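Local coordinates for tail spike protein (Acinetobacter phage vB_AbaP_AS12, PDB 6EU4) that forms the trimeric tailspike of the phage and, like related podovirus tailspikes, probably recognises and degrades the capsular polysaccharide of its Acinetobacter host, at residues V131-N136 with M177-R182; W186-N191 with P214-S219; F423-E428 with T439-Y444; E428-S433 with A453-V458. All coordinates share one frame; numbering follows the deposited sequence.

Contact 1 of 4, residues V131-N136 with M177-R182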
# COMPACT_ATOMS: atom_id res chain seq x y z
N VAL A 131 -27.45 -11.68 -22.01
CA VAL A 131 -27.00 -13.05 -21.86
C VAL A 131 -26.47 -13.21 -20.44
O VAL A 131 -25.90 -12.26 -19.88
CB VAL A 131 -25.94 -13.45 -22.90
CG1 VAL A 131 -26.57 -13.38 -24.31
CG2 VAL A 131 -24.69 -12.56 -22.83
N TYR A 132 -26.72 -14.36 -19.85
CA TYR A 132 -26.36 -14.58 -18.46
C TYR A 132 -25.35 -15.72 -18.33
O TYR A 132 -25.22 -16.59 -19.20
CB TYR A 132 -27.61 -14.86 -17.61
CG TYR A 132 -28.28 -16.19 -17.88
CD1 TYR A 132 -27.85 -17.36 -17.28
CD2 TYR A 132 -29.36 -16.26 -18.76
CE1 TYR A 132 -28.47 -18.58 -17.54
CE2 TYR A 132 -29.98 -17.47 -19.03
CZ TYR A 132 -29.53 -18.61 -18.41
OH TYR A 132 -30.13 -19.81 -18.67
N TYR A 133 -24.62 -15.68 -17.23
CA TYR A 133 -23.75 -16.77 -16.84
C TYR A 133 -24.02 -17.09 -15.38
O TYR A 133 -24.51 -16.25 -14.63
CB TYR A 133 -22.28 -16.41 -17.08
CG TYR A 133 -21.77 -15.19 -16.31
CD1 TYR A 133 -22.03 -13.90 -16.75
CD2 TYR A 133 -21.00 -15.34 -15.15
CE1 TYR A 133 -21.55 -12.80 -16.05
CE2 TYR A 133 -20.53 -14.23 -14.45
CZ TYR A 133 -20.81 -12.97 -14.90
OH TYR A 133 -20.34 -11.87 -14.21
N ASN A 134 -23.68 -18.32 -14.98
CA ASN A 134 -23.93 -18.78 -13.62
C ASN A 134 -22.62 -18.90 -12.89
O ASN A 134 -22.09 -17.88 -12.41
CB ASN A 134 -24.72 -20.10 -13.63
CG ASN A 134 -26.04 -20.01 -14.38
OD1 ASN A 134 -26.33 -20.84 -15.24
ND2 ASN A 134 -26.87 -19.02 -14.03
N SER A 135 -22.06 -20.09 -12.73
CA SER A 135 -20.86 -20.30 -11.94
C SER A 135 -19.90 -21.21 -12.69
O SER A 135 -20.28 -21.91 -13.63
CB SER A 135 -21.22 -20.90 -10.57
OG SER A 135 -21.92 -19.91 -9.81
N ASN A 136 -18.63 -21.19 -12.25
CA ASN A 136 -17.60 -22.02 -12.87
C ASN A 136 -17.53 -21.79 -14.37
O ASN A 136 -17.39 -22.73 -15.16
CB ASN A 136 -17.83 -23.50 -12.56
CG ASN A 136 -16.54 -24.27 -12.37
OD1 ASN A 136 -16.12 -24.55 -11.24
ND2 ASN A 136 -15.91 -24.63 -13.48
N MSE A 177 -24.86 -8.17 -20.04
CA MSE A 177 -24.53 -9.45 -19.43
C MSE A 177 -24.99 -9.44 -17.96
O MSE A 177 -24.93 -8.41 -17.29
CB MSE A 177 -23.01 -9.71 -19.55
CG MSE A 177 -22.60 -11.11 -19.35
SE MSE A 177 -20.68 -11.26 -19.83
CE MSE A 177 -20.74 -13.11 -20.24
N VAL A 178 -25.49 -10.59 -17.49
CA VAL A 178 -26.06 -10.72 -16.15
C VAL A 178 -25.46 -11.95 -15.48
O VAL A 178 -25.44 -13.03 -16.08
CB VAL A 178 -27.59 -10.86 -16.21
CG1 VAL A 178 -28.20 -10.96 -14.79
CG2 VAL A 178 -28.21 -9.70 -16.99
N ALA A 179 -24.99 -11.79 -14.25
CA ALA A 179 -24.53 -12.90 -13.43
C ALA A 179 -25.69 -13.38 -12.56
O ALA A 179 -26.29 -12.58 -11.85
CB ALA A 179 -23.36 -12.48 -12.53
N ILE A 180 -26.00 -14.67 -12.64
CA ILE A 180 -27.12 -15.26 -11.91
C ILE A 180 -26.65 -16.51 -11.16
O ILE A 180 -26.07 -17.41 -11.77
CB ILE A 180 -28.27 -15.63 -12.88
CG1 ILE A 180 -28.70 -14.42 -13.70
CG2 ILE A 180 -29.44 -16.25 -12.11
CD1 ILE A 180 -29.89 -14.66 -14.68
N PRO A 181 -26.94 -16.65 -9.86
CA PRO A 181 -26.51 -17.88 -9.17
C PRO A 181 -27.22 -19.11 -9.72
O PRO A 181 -28.38 -19.06 -10.15
CB PRO A 181 -26.92 -17.63 -7.70
CG PRO A 181 -27.08 -16.14 -7.60
CD PRO A 181 -27.59 -15.71 -8.94
N ARG A 182 -26.51 -20.23 -9.69
CA ARG A 182 -27.16 -21.52 -9.90
C ARG A 182 -28.31 -21.69 -8.92
O ARG A 182 -28.31 -21.14 -7.82
CB ARG A 182 -26.17 -22.66 -9.73
CG ARG A 182 -25.03 -22.72 -10.72
CD ARG A 182 -24.03 -23.82 -10.27
NE ARG A 182 -23.04 -24.13 -11.28
CZ ARG A 182 -22.03 -24.98 -11.11
NH1 ARG A 182 -21.86 -25.59 -9.94
NH2 ARG A 182 -21.19 -25.21 -12.10
O HOH W 1 -23.96 -20.55 -8.19
O HOH W 2 -22.90 -22.87 -13.88
O HOH W 3 -21.15 -24.79 -15.30

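Contact 2 of 4, residues W186-N191 with P214-S219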
# COMPACT_ATOMS: atom_id res chain seq x y z
N TRP A 186 -26.37 -19.03 -3.55
CA TRP A 186 -26.62 -17.61 -3.32
C TRP A 186 -25.82 -16.69 -4.23
O TRP A 186 -26.23 -15.55 -4.41
CB TRP A 186 -26.32 -17.22 -1.87
CG TRP A 186 -27.10 -17.97 -0.84
CD1 TRP A 186 -28.19 -18.75 -1.05
CD2 TRP A 186 -26.84 -18.00 0.56
NE1 TRP A 186 -28.62 -19.28 0.14
CE2 TRP A 186 -27.80 -18.83 1.14
CE3 TRP A 186 -25.87 -17.41 1.37
CZ2 TRP A 186 -27.84 -19.09 2.51
CZ3 TRP A 186 -25.90 -17.67 2.73
CH2 TRP A 186 -26.88 -18.50 3.29
N TYR A 187 -24.70 -17.15 -4.80
CA TYR A 187 -23.80 -16.29 -5.56
C TYR A 187 -23.46 -16.94 -6.90
O TYR A 187 -23.33 -18.16 -7.00
CB TYR A 187 -22.50 -16.00 -4.78
CG TYR A 187 -22.78 -15.29 -3.48
CD1 TYR A 187 -22.87 -13.90 -3.45
CD2 TYR A 187 -22.95 -15.99 -2.30
CE1 TYR A 187 -23.16 -13.24 -2.27
CE2 TYR A 187 -23.25 -15.34 -1.12
CZ TYR A 187 -23.35 -13.96 -1.12
OH TYR A 187 -23.64 -13.31 0.07
N ALA A 188 -23.30 -16.10 -7.92
CA ALA A 188 -22.65 -16.50 -9.16
C ALA A 188 -21.15 -16.46 -8.89
O ALA A 188 -20.58 -15.38 -8.68
CB ALA A 188 -23.06 -15.58 -10.31
N GLN A 189 -20.51 -17.62 -8.86
CA GLN A 189 -19.19 -17.70 -8.27
C GLN A 189 -18.24 -18.56 -9.10
O GLN A 189 -18.66 -19.33 -9.96
CB GLN A 189 -19.25 -18.25 -6.85
CG GLN A 189 -19.84 -19.63 -6.71
CD GLN A 189 -19.80 -20.08 -5.27
OE1 GLN A 189 -20.66 -19.71 -4.47
NE2 GLN A 189 -18.75 -20.82 -4.91
N ASN A 190 -16.95 -18.40 -8.80
CA ASN A 190 -15.89 -19.16 -9.46
C ASN A 190 -15.91 -18.97 -10.97
O ASN A 190 -15.63 -19.89 -11.73
CB ASN A 190 -15.96 -20.63 -9.08
CG ASN A 190 -15.83 -20.84 -7.59
OD1 ASN A 190 -16.81 -21.12 -6.89
ND2 ASN A 190 -14.62 -20.64 -7.07
N ASN A 191 -16.16 -17.74 -11.40
CA ASN A 191 -16.12 -17.36 -12.80
C ASN A 191 -14.81 -16.64 -13.09
O ASN A 191 -14.21 -16.00 -12.22
CB ASN A 191 -17.30 -16.47 -13.14
CG ASN A 191 -18.62 -17.18 -12.93
OD1 ASN A 191 -18.82 -18.27 -13.44
ND2 ASN A 191 -19.50 -16.58 -12.15
N PRO A 214 -25.39 -8.88 -9.55
CA PRO A 214 -25.83 -8.48 -8.20
C PRO A 214 -25.15 -9.29 -7.10
O PRO A 214 -24.71 -8.70 -6.10
CB PRO A 214 -27.34 -8.70 -8.24
CG PRO A 214 -27.60 -9.61 -9.43
CD PRO A 214 -26.51 -9.25 -10.42
N LEU A 215 -25.06 -10.61 -7.26
CA LEU A 215 -24.56 -11.52 -6.22
C LEU A 215 -23.42 -12.32 -6.84
O LEU A 215 -23.67 -13.25 -7.62
CB LEU A 215 -25.68 -12.44 -5.71
CG LEU A 215 -27.01 -11.77 -5.30
CD1 LEU A 215 -28.05 -12.82 -4.92
CD2 LEU A 215 -26.80 -10.79 -4.16
N ILE A 216 -22.18 -11.98 -6.51
CA ILE A 216 -21.00 -12.62 -7.10
C ILE A 216 -19.97 -12.89 -6.03
O ILE A 216 -19.89 -12.20 -5.01
CB ILE A 216 -20.37 -11.78 -8.24
CG1 ILE A 216 -20.11 -10.35 -7.77
CG2 ILE A 216 -21.25 -11.81 -9.48
CD1 ILE A 216 -19.30 -9.51 -8.76
N ALA A 217 -19.17 -13.93 -6.26
CA ALA A 217 -18.14 -14.29 -5.30
C ALA A 217 -17.04 -15.07 -6.00
O ALA A 217 -17.27 -15.74 -7.01
CB ALA A 217 -18.69 -15.14 -4.16
N LEU A 218 -15.86 -15.03 -5.39
CA LEU A 218 -14.81 -16.00 -5.66
C LEU A 218 -14.46 -16.06 -7.15
O LEU A 218 -14.42 -17.13 -7.76
CB LEU A 218 -15.23 -17.38 -5.15
CG LEU A 218 -15.51 -17.45 -3.66
CD1 LEU A 218 -16.33 -18.71 -3.36
CD2 LEU A 218 -14.24 -17.45 -2.84
N SER A 219 -14.22 -14.89 -7.75
CA SER A 219 -14.14 -14.78 -9.21
C SER A 219 -13.02 -13.84 -9.61
O SER A 219 -12.55 -13.01 -8.81
CB SER A 219 -15.44 -14.26 -9.82
OG SER A 219 -16.49 -15.21 -9.69
O HOH W 4 -18.81 -14.06 -10.57

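Contact 3 of 4, residues F423-E428 with T439-Y444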
# COMPACT_ATOMS: atom_id res chain seq x y z
N PHE A 423 -0.80 20.43 -3.35
CA PHE A 423 -1.98 20.95 -4.00
C PHE A 423 -1.57 21.93 -5.08
O PHE A 423 -0.56 22.63 -4.95
CB PHE A 423 -2.90 21.64 -3.00
CG PHE A 423 -3.28 20.76 -1.85
CD1 PHE A 423 -4.34 19.88 -1.97
CD2 PHE A 423 -2.55 20.77 -0.68
CE1 PHE A 423 -4.66 19.01 -0.96
CE2 PHE A 423 -2.89 19.92 0.37
CZ PHE A 423 -3.95 19.05 0.22
N ALA A 424 -2.39 22.02 -6.14
CA ALA A 424 -2.04 22.87 -7.27
C ALA A 424 -1.96 24.34 -6.86
O ALA A 424 -1.11 25.08 -7.38
CB ALA A 424 -3.06 22.70 -8.40
N VAL A 425 -2.83 24.78 -5.96
CA VAL A 425 -2.79 26.14 -5.43
C VAL A 425 -2.89 26.07 -3.91
O VAL A 425 -3.38 25.08 -3.35
CB VAL A 425 -3.92 27.02 -6.02
CG1 VAL A 425 -3.79 27.06 -7.52
CG2 VAL A 425 -5.31 26.51 -5.66
N PRO A 426 -2.45 27.11 -3.23
CA PRO A 426 -2.32 27.05 -1.77
C PRO A 426 -3.64 26.89 -1.03
O PRO A 426 -4.65 27.52 -1.37
CB PRO A 426 -1.67 28.40 -1.42
CG PRO A 426 -1.03 28.87 -2.66
CD PRO A 426 -1.81 28.32 -3.80
N LEU A 427 -3.59 26.10 0.04
CA LEU A 427 -4.66 26.09 1.03
C LEU A 427 -4.72 27.42 1.76
O LEU A 427 -3.73 28.16 1.82
CB LEU A 427 -4.44 24.95 2.02
CG LEU A 427 -4.27 23.55 1.46
CD1 LEU A 427 -4.29 22.56 2.60
CD2 LEU A 427 -5.38 23.18 0.46
N GLU A 428 -5.90 27.76 2.27
CA GLU A 428 -6.12 29.09 2.81
C GLU A 428 -6.25 29.16 4.32
O GLU A 428 -5.77 30.14 4.92
CB GLU A 428 -7.36 29.70 2.17
CG GLU A 428 -7.19 29.85 0.67
CD GLU A 428 -8.30 30.66 0.05
OE1 GLU A 428 -8.37 31.88 0.31
OE2 GLU A 428 -9.10 30.06 -0.68
N THR A 439 -16.20 29.39 1.27
CA THR A 439 -15.73 30.32 0.24
C THR A 439 -14.22 30.40 0.17
O THR A 439 -13.69 31.28 -0.54
CB THR A 439 -16.31 31.72 0.50
OG1 THR A 439 -15.86 32.19 1.78
CG2 THR A 439 -17.84 31.69 0.51
N LYS A 440 -13.51 29.53 0.87
CA LYS A 440 -12.06 29.44 0.76
C LYS A 440 -11.65 27.98 0.74
O LYS A 440 -12.35 27.11 1.26
CB LYS A 440 -11.37 30.16 1.93
CG LYS A 440 -11.63 31.66 1.97
CD LYS A 440 -10.84 32.30 3.10
CE LYS A 440 -10.86 33.82 3.00
NZ LYS A 440 -12.23 34.33 3.01
N LEU A 441 -10.47 27.71 0.16
CA LEU A 441 -9.94 26.36 0.06
C LEU A 441 -9.31 26.01 1.41
O LEU A 441 -8.09 26.01 1.59
CB LEU A 441 -8.94 26.27 -1.09
CG LEU A 441 -8.41 24.87 -1.41
CD1 LEU A 441 -9.53 23.97 -1.96
CD2 LEU A 441 -7.25 24.97 -2.42
N GLY A 442 -10.18 25.74 2.38
CA GLY A 442 -9.77 25.48 3.74
C GLY A 442 -10.27 24.15 4.27
O GLY A 442 -11.02 23.42 3.61
N VAL A 443 -9.84 23.85 5.49
CA VAL A 443 -10.26 22.66 6.23
C VAL A 443 -11.18 23.12 7.35
O VAL A 443 -10.75 23.82 8.26
CB VAL A 443 -9.06 21.90 6.79
CG1 VAL A 443 -9.55 20.71 7.60
CG2 VAL A 443 -8.15 21.45 5.67
N TYR A 444 -12.43 22.71 7.28
CA TYR A 444 -13.45 23.15 8.23
C TYR A 444 -13.98 21.93 8.97
O TYR A 444 -14.35 20.94 8.34
CB TYR A 444 -14.59 23.85 7.49
CG TYR A 444 -14.04 25.03 6.72
CD1 TYR A 444 -13.63 26.18 7.40
CD2 TYR A 444 -13.86 24.98 5.35
CE1 TYR A 444 -13.09 27.27 6.72
CE2 TYR A 444 -13.33 26.06 4.66
CZ TYR A 444 -12.94 27.19 5.36
OH TYR A 444 -12.41 28.26 4.65

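Contact 4 of 4, residues E428-S433 with A453-V458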
# COMPACT_ATOMS: atom_id res chain seq x y z
N GLU A 428 -5.90 27.76 2.27
CA GLU A 428 -6.12 29.09 2.81
C GLU A 428 -6.25 29.16 4.32
O GLU A 428 -5.77 30.14 4.92
CB GLU A 428 -7.36 29.70 2.17
CG GLU A 428 -7.19 29.85 0.67
CD GLU A 428 -8.30 30.66 0.05
OE1 GLU A 428 -8.37 31.88 0.31
OE2 GLU A 428 -9.10 30.06 -0.68
N GLU A 429 -6.90 28.20 4.97
CA GLU A 429 -7.13 28.31 6.41
C GLU A 429 -7.66 26.98 6.91
O GLU A 429 -8.03 26.09 6.13
CB GLU A 429 -8.11 29.44 6.75
CG GLU A 429 -9.51 29.23 6.19
CD GLU A 429 -10.45 30.41 6.45
OE1 GLU A 429 -9.99 31.47 6.92
OE2 GLU A 429 -11.66 30.28 6.16
N ILE A 430 -7.68 26.85 8.23
CA ILE A 430 -8.23 25.67 8.89
C ILE A 430 -8.87 26.13 10.19
O ILE A 430 -8.31 26.97 10.90
CB ILE A 430 -7.15 24.59 9.11
CG1 ILE A 430 -7.68 23.44 9.96
CG2 ILE A 430 -5.88 25.16 9.73
CD1 ILE A 430 -6.84 22.18 9.82
N GLY A 431 -10.05 25.60 10.50
CA GLY A 431 -10.66 25.95 11.77
C GLY A 431 -12.02 25.33 11.98
O GLY A 431 -12.62 24.75 11.07
N ILE A 432 -12.50 25.49 13.21
CA ILE A 432 -13.84 25.05 13.59
C ILE A 432 -14.86 25.88 12.85
O ILE A 432 -14.73 27.11 12.75
CB ILE A 432 -14.01 25.19 15.11
CG1 ILE A 432 -13.07 24.22 15.82
CG2 ILE A 432 -15.46 24.92 15.51
CD1 ILE A 432 -12.94 24.48 17.29
N SER A 433 -15.92 25.24 12.36
CA SER A 433 -16.95 25.94 11.62
C SER A 433 -18.32 25.36 11.91
O SER A 433 -18.48 24.13 11.98
CB SER A 433 -16.70 25.84 10.11
OG SER A 433 -17.73 26.49 9.38
N ALA A 453 -3.72 17.87 10.26
CA ALA A 453 -3.57 18.33 8.89
C ALA A 453 -2.53 19.43 8.80
O ALA A 453 -2.60 20.43 9.52
CB ALA A 453 -4.89 18.85 8.31
N TYR A 454 -1.58 19.24 7.89
CA TYR A 454 -0.67 20.32 7.53
C TYR A 454 -1.38 21.33 6.65
O TYR A 454 -2.02 20.98 5.65
CB TYR A 454 0.56 19.77 6.82
CG TYR A 454 1.60 19.33 7.80
CD1 TYR A 454 1.54 18.06 8.39
CD2 TYR A 454 2.65 20.16 8.14
CE1 TYR A 454 2.49 17.66 9.30
CE2 TYR A 454 3.61 19.76 9.05
CZ TYR A 454 3.54 18.53 9.62
OH TYR A 454 4.50 18.16 10.53
N VAL A 455 -1.25 22.60 7.03
CA VAL A 455 -1.74 23.71 6.24
C VAL A 455 -0.65 24.79 6.23
O VAL A 455 -0.29 25.32 7.28
CB VAL A 455 -3.06 24.28 6.80
CG1 VAL A 455 -3.51 25.47 5.99
CG2 VAL A 455 -4.14 23.19 6.83
N LYS A 456 -0.13 25.10 5.04
CA LYS A 456 0.92 26.12 4.87
C LYS A 456 2.13 25.84 5.77
O LYS A 456 2.69 26.75 6.39
CB LYS A 456 0.38 27.52 5.13
CG LYS A 456 -0.68 27.96 4.13
CD LYS A 456 -0.97 29.46 4.25
CE LYS A 456 -2.25 29.74 5.01
NZ LYS A 456 -2.71 31.15 4.83
N GLY A 457 2.55 24.58 5.83
CA GLY A 457 3.71 24.18 6.61
C GLY A 457 3.50 24.01 8.09
O GLY A 457 4.48 23.74 8.81
N VAL A 458 2.27 24.14 8.58
CA VAL A 458 1.98 24.06 10.01
C VAL A 458 1.02 22.90 10.26
O VAL A 458 -0.01 22.79 9.59
CB VAL A 458 1.37 25.37 10.54
CG1 VAL A 458 1.02 25.28 12.03
CG2 VAL A 458 2.31 26.52 10.27

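Contact 1 of 4, residues V131-N136 with M177-R182
Strand 131-133 runs parallel to the end of strand 175-179, and the contact is close and directly bonded up to Asn134, then bridged by waters between Ser135 and Arg182. Val178 N donates to Val131 O, Tyr133 N to Val178 O and Ile180 N to Tyr133 O, the last being 2.9 Å and nearly along the C=O axis. Asn134 ND2 extends the series as a side-chain donor to Ile180 O at 2.9 Å, straight in its own amide plane but 39° above the carbonyl plane. Tyr133 takes the crowded first torsion (chi1 60°), which lays one ring face over Ala179 CA, 4.1 Å from the ring centroid, a CH-pi contact. The extended selenomethionine Met177 crosses this ring at about a right angle, its SE 5.1 Å from the centroid in an oblique Met-aromatic contact. Ile180 CD1 crosses obliquely to Tyr132, 3.7 Å from its CB.

The far end is looser: three waters link Ser135 to the extended Arg182. Water 1 joins Ser135 OG, which also accepts from Gln189 N, to Arg182 N; water 2 lies in the guanidinium plane, 2.9 Å from Arg182 NE; water 3 holds Ser135 O only weakly. Arg182 NH2 salt-bridges Asp146 of the second subunit. Tyr133 OH bonds Tyr221, helix 106-113 packs on Val131 and Met177, and strand 211-212 pairs as the next parallel neighbour of strand 175-179.

Contact 2 of 4, residues W186-N191 with P214-S219
Strands 188-189 and 215-217 run parallel, Ala188 beside Ile216 and Gln189 beside Ala217, and Ala188 N donates to Leu215 O at 2.9 Å while Ala217 N donates to Ala188 O at 3.2 Å. Both donors sit above the acceptor's carbonyl plane. Next, Asn190 N turns to Ala217 O, with a weak second bond to Leu218 O.

Tyr187, with CG anti to the carbonyl carbon, comes edge-on: Ile216 N lies at the ring edge, in its plane, 3.7 Å from Tyr187 CD1, and Tyr187 CB meets Ala217 CB. The ring's OH bonds Asp237, and the ring packs edge-to-face with Trp239 on strand 237-239. At the same end, Leu215 CD1 approaches Trp186 O to 3.3 Å, burying a carbonyl oxygen that has no partner in the model.

These are successive rungs of the parallel beta-helix, probably right-handed as in other phage tailspikes, and the corner recurs in both: Asn190 and Leu218 each have positive phi (57° and 56°). At the corner Ser219 OG accepts Asn191 N at 3.1 Å, and Ala217 O receives two donors, Asn190 N in its carbonyl plane and Ser219 OG from above it. Water 4 adds three bonds, donating to Ser219 OG and Ala188 O and accepting from Asn191 ND2. Asn191 OD1 and ND2 also bond Thr137 N and Asn134 O. Gln189 NE2 bonds Asn190 OD1 at 2.8 Å, in the planes of both amides, and Leu218 runs alongside, its CD1 3.6 Å from Gln189 NE2. Leu145 of the second subunit packs on Gln189 and Asn190.

Contact 3 of 4, residues F423-E428 with T439-Y444
An inverse gamma turn centred on Leu441 brings the chain into strand 443-445, and Glu428 bonds both backbone polar atoms of that central residue. Its backbone Glu428 N donates to Leu441 O at 2.9 Å, from above the carbonyl plane. In the reverse direction, Glu428 OE2 accepts Leu441 N at 2.8 Å in a bond of 169°, although the N-H meets the carboxylate 43° out of its plane. CG stands anti to the carbonyl carbon (chi1 -62°) and the chain is extended at chi2, which brings OE2 to Leu441 N. Within the turn, a weak bond runs from Gly442 N to Lys440 O.

The site lies late in the parallel beta-helix, where the loop leaving strand 422-423 meets the lead-in to strand 443-445, itself paired with strand 405-409. Glu428 OE1 bonds Ser394, so the two carboxylate oxygens serve different partners. Lys440 crosses Glu428 at about a right angle and touches it through its methylenes, CG 3.7 Å from Glu428 OE1. Lys440 NZ stays 5.3 Å from that oxygen, too far for a salt bridge, though its charge may still stabilise the ionised acid.

Leu441, with CG anti to its backbone N, fills the apolar side. Its CD2 lies 3.9 Å from Leu427 CD2 and also approaches Val425 CG2 and Pro426 O. Leu427 CD2 in turn stands over the centre of the Phe423 ring, 3.8 Å above its plane.

Contact 4 of 4, residues E428-S433 with A453-V458
Across the two segments the polar atom that is held is Glu428 O, by one weak bond of 3.2 Å from Lys456 NZ. Lys456 reaches it through a chain bent at chi3 (-101°), which also brings CE to 3.5 Å from Glu428 O. The carboxylate of the neighbouring Glu429 is engaged elsewhere, its OE2 with Tyr444 OH.

Lys456 and Gly457 form the centre of a type I' turn, both with positive phi, in a two-residue beta hairpin joining strands 450-455 and 458-462. Val455 N donates to Val458 O at 2.9 Å and Val458 N donates to Val455 O, making these two a hydrogen-bonded antiparallel pair. This hairpin stands at the C-terminal end of the beta-helix, and Val458 pairs in parallel with a strand of the third subunit, carrying the sheet across the interface.

Away from the lysine the contact is apolar. Ile430 has CG1 anti to its backbone N (chi1 172°), which places CG2 3.9 Å from Val455 CG2; the two side chains cross obliquely. The extended branch ends with Ile430 CD1 4.1 Å from Ala453 CB. Tyr460 of the second hairpin strand packs on both Ile430 and Val455.

From the N terminus, contact 1 closes a 40-residue excursion between strands 131-133 and 175-179, and contact 2, in series, a 22-residue one. They touch through Ser135 OG with Gln189 N and Asn134 O with Asn191 ND2, so the loop after strand 131-133 is tied to strand 188-189 and the corner after it; both reach the second subunit. On the opposite side of the chain's centre, with the centres of contacts 1 and 3 about 48 Å apart, contacts 3 and 4 close 10 and 19 intervening residues. They cross and share Glu428: contact 3 joins the loop before strand 430-432 to the turn before strand 443-445; contact 4 joins that loop and strand 430-432 to the 450-462 hairpin.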